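Local coordinates for molybdate-binding protein MolA (PDB 3PSH), which binds molybdate and tungstate in the periplasm and delivers molybdate to the MolBC transporter for low-affinity import, at residues M271-K276 against T321-D326. Residues are numbered along the deposited sequence; the frame is centred on the assembly and turned at random.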
loop_
_atom_site.group_PDB
_atom_site.type_symbol
_atom_site.label_atom_id
_atom_site.label_comp_id
_atom_site.label_asym_id
_atom_site.label_seq_id
_atom_site.Cartn_x
_atom_site.Cartn_y
_atom_site.Cartn_z
ATOM N N MET A 271 -5.905 12.312 2.649
ATOM C CA MET A 271 -6.705 11.060 2.826
ATOM C C MET A 271 -6.477 10.496 4.218
ATOM O O MET A 271 -5.390 10.710 4.794
ATOM C CB MET A 271 -6.359 9.980 1.755
ATOM C CG MET A 271 -6.479 10.529 0.360
ATOM S SD MET A 271 -6.153 9.388 -0.986
ATOM C CE MET A 271 -7.459 8.129 -0.687
ATOM N N PRO A 272 -7.448 9.738 4.721
ATOM C CA PRO A 272 -7.203 9.204 6.014
ATOM C C PRO A 272 -6.086 8.155 6.021
ATOM O O PRO A 272 -5.702 7.519 4.987
ATOM C CB PRO A 272 -8.452 8.393 6.347
ATOM C CG PRO A 272 -9.560 9.211 5.610
ATOM C CD PRO A 272 -8.889 9.706 4.354
ATOM N N GLU A 273 -5.693 7.872 7.264
ATOM C CA GLU A 273 -4.652 6.953 7.489
ATOM C C GLU A 273 -4.851 5.575 6.762
ATOM O O GLU A 273 -3.871 5.042 6.187
ATOM C CB GLU A 273 -4.652 6.626 8.977
ATOM C CG GLU A 273 -3.588 5.677 9.485
ATOM C CD GLU A 273 -3.703 5.572 11.021
ATOM O OE1 GLU A 273 -4.642 4.867 11.547
ATOM O OE2 GLU A 273 -2.804 6.231 11.651
ATOM N N TYR A 274 -6.086 5.061 6.845
ATOM C CA TYR A 274 -6.449 3.777 6.253
ATOM C C TYR A 274 -6.577 3.801 4.749
ATOM O O TYR A 274 -6.613 2.760 4.086
ATOM C CB TYR A 274 -7.693 3.173 6.901
ATOM C CG TYR A 274 -8.823 4.152 6.889
ATOM C CD1 TYR A 274 -9.538 4.328 5.734
ATOM C CD2 TYR A 274 -9.157 4.877 8.028
ATOM C CE1 TYR A 274 -10.634 5.220 5.695
ATOM C CE2 TYR A 274 -10.245 5.757 8.009
ATOM C CZ TYR A 274 -10.933 5.947 6.820
ATOM O OH TYR A 274 -12.023 6.782 6.669
ATOM N N ALA A 275 -6.682 5.009 4.202
ATOM C CA ALA A 275 -7.175 5.164 2.770
ATOM C C ALA A 275 -5.985 5.308 1.919
ATOM O O ALA A 275 -5.745 6.397 1.313
ATOM C CB ALA A 275 -8.117 6.331 2.636
ATOM N N LYS A 276 -5.142 4.254 1.939
ATOM C CA LYS A 276 -3.828 4.291 1.253
ATOM C C LYS A 276 -3.912 4.188 -0.279
ATOM O O LYS A 276 -4.067 3.090 -0.846
ATOM C CB LYS A 276 -2.963 3.162 1.806
ATOM C CG LYS A 276 -2.902 3.279 3.300
ATOM C CD LYS A 276 -1.950 2.114 3.827
ATOM C CE LYS A 276 -1.387 2.445 5.262
ATOM N NZ LYS A 276 -2.497 2.324 6.240
ATOM N N THR A 321 -6.932 -1.868 18.278
ATOM C CA THR A 321 -7.140 -0.555 18.873
ATOM C C THR A 321 -8.226 0.212 18.087
ATOM O O THR A 321 -8.700 -0.286 17.066
ATOM C CB THR A 321 -5.838 0.287 18.977
ATOM O OG1 THR A 321 -6.124 1.386 19.862
ATOM C CG2 THR A 321 -5.317 0.784 17.648
ATOM N N SER A 322 -8.681 1.324 18.626
ATOM C CA SER A 322 -9.545 2.221 17.826
ATOM C C SER A 322 -8.797 3.056 16.781
ATOM O O SER A 322 -7.564 3.255 16.871
ATOM C CB SER A 322 -10.366 3.135 18.748
ATOM O OG SER A 322 -9.472 3.979 19.409
ATOM N N TYR A 323 -9.553 3.563 15.787
ATOM C CA TYR A 323 -9.036 4.618 14.895
ATOM C C TYR A 323 -9.033 5.985 15.560
ATOM O O TYR A 323 -9.994 6.385 16.285
ATOM C CB TYR A 323 -9.840 4.627 13.554
ATOM C CG TYR A 323 -9.581 5.829 12.680
ATOM C CD1 TYR A 323 -8.355 5.984 11.878
ATOM C CD2 TYR A 323 -10.563 6.790 12.544
ATOM C CE1 TYR A 323 -8.170 7.110 11.029
ATOM C CE2 TYR A 323 -10.359 7.928 11.694
ATOM C CZ TYR A 323 -9.251 8.060 10.904
ATOM O OH TYR A 323 -9.051 9.213 10.152
ATOM N N LYS A 324 -7.946 6.705 15.324
ATOM C CA LYS A 324 -7.732 8.036 15.806
ATOM C C LYS A 324 -7.480 8.966 14.632
ATOM O O LYS A 324 -6.428 8.870 14.023
ATOM C CB LYS A 324 -6.500 8.054 16.773
ATOM C CG LYS A 324 -6.363 9.339 17.573
ATOM C CD LYS A 324 -5.359 9.155 18.712
ATOM C CE LYS A 324 -5.315 10.347 19.667
ATOM N NZ LYS A 324 -4.233 11.260 19.164
ATOM N N PRO A 325 -8.425 9.897 14.351
ATOM C CA PRO A 325 -8.246 10.868 13.257
ATOM C C PRO A 325 -7.121 11.795 13.576
ATOM O O PRO A 325 -6.862 12.125 14.759
ATOM C CB PRO A 325 -9.581 11.635 13.195
ATOM C CG PRO A 325 -10.403 11.202 14.389
ATOM C CD PRO A 325 -9.688 10.055 15.088
ATOM N N ASP A 326 -6.406 12.182 12.543
ATOM C CA ASP A 326 -5.492 13.252 12.688
ATOM C C ASP A 326 -6.062 14.555 12.078
ATOM O O ASP A 326 -5.338 15.544 12.164
ATOM C CB ASP A 326 -4.153 12.866 12.107
ATOM C CG ASP A 326 -4.243 12.566 10.593
ATOM O OD1 ASP A 326 -5.342 12.716 10.042
ATOM O OD2 ASP A 326 -3.220 12.228 9.981
HETATM O O HOH W 1 -5.354 6.093 13.887
HETATM O O HOH W 2 -6.467 9.557 9.389
#
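Tyr323 lays its ring against Pro272, Glu273 and Tyr274 of the type I turn Pro272 to Ala275. Its CG stands anti to the backbone N (chi1 169°), which carries the ring toward the turn. Tyr274 meets one face of this ring edge-on, a T-shaped pair with planes at 64° and CE2 of Tyr274 3.8 Å from CZ of Tyr323. At the edge of the Tyr323 ring, OE1 of Glu273 comes within 3.9 Å of CD1, the carboxylate turned almost perpendicular to the ring. Tyr323 OH lies 3.9 Å from Pro272 CB. A water accepts from Glu273 N at 2.8 Å and hydrogen-bonds Tyr323 OH. Next in sequence, Lys324 donates its backbone N-H to another water, which donates to Glu273 OE1 at 2.7 Å. That oxygen is also hydrogen-bonded to Tyr315 OH of helix 307-319. Pro325 N lies over the opposite face of the Tyr323 ring, near the rim. Asp326 OD1 is reached only weakly by the first water. The contact packs the C-terminal tail against the turn after strand 268-270, an edge strand of its parallel sheet. Helices 283-297 and 307-319 both touch Tyr274. The Glu273 side chain is about 13 Å from the bound molybdate. No direct hydrogen bond joins the segments, so their water-mediated polar coupling probably tolerates small shifts.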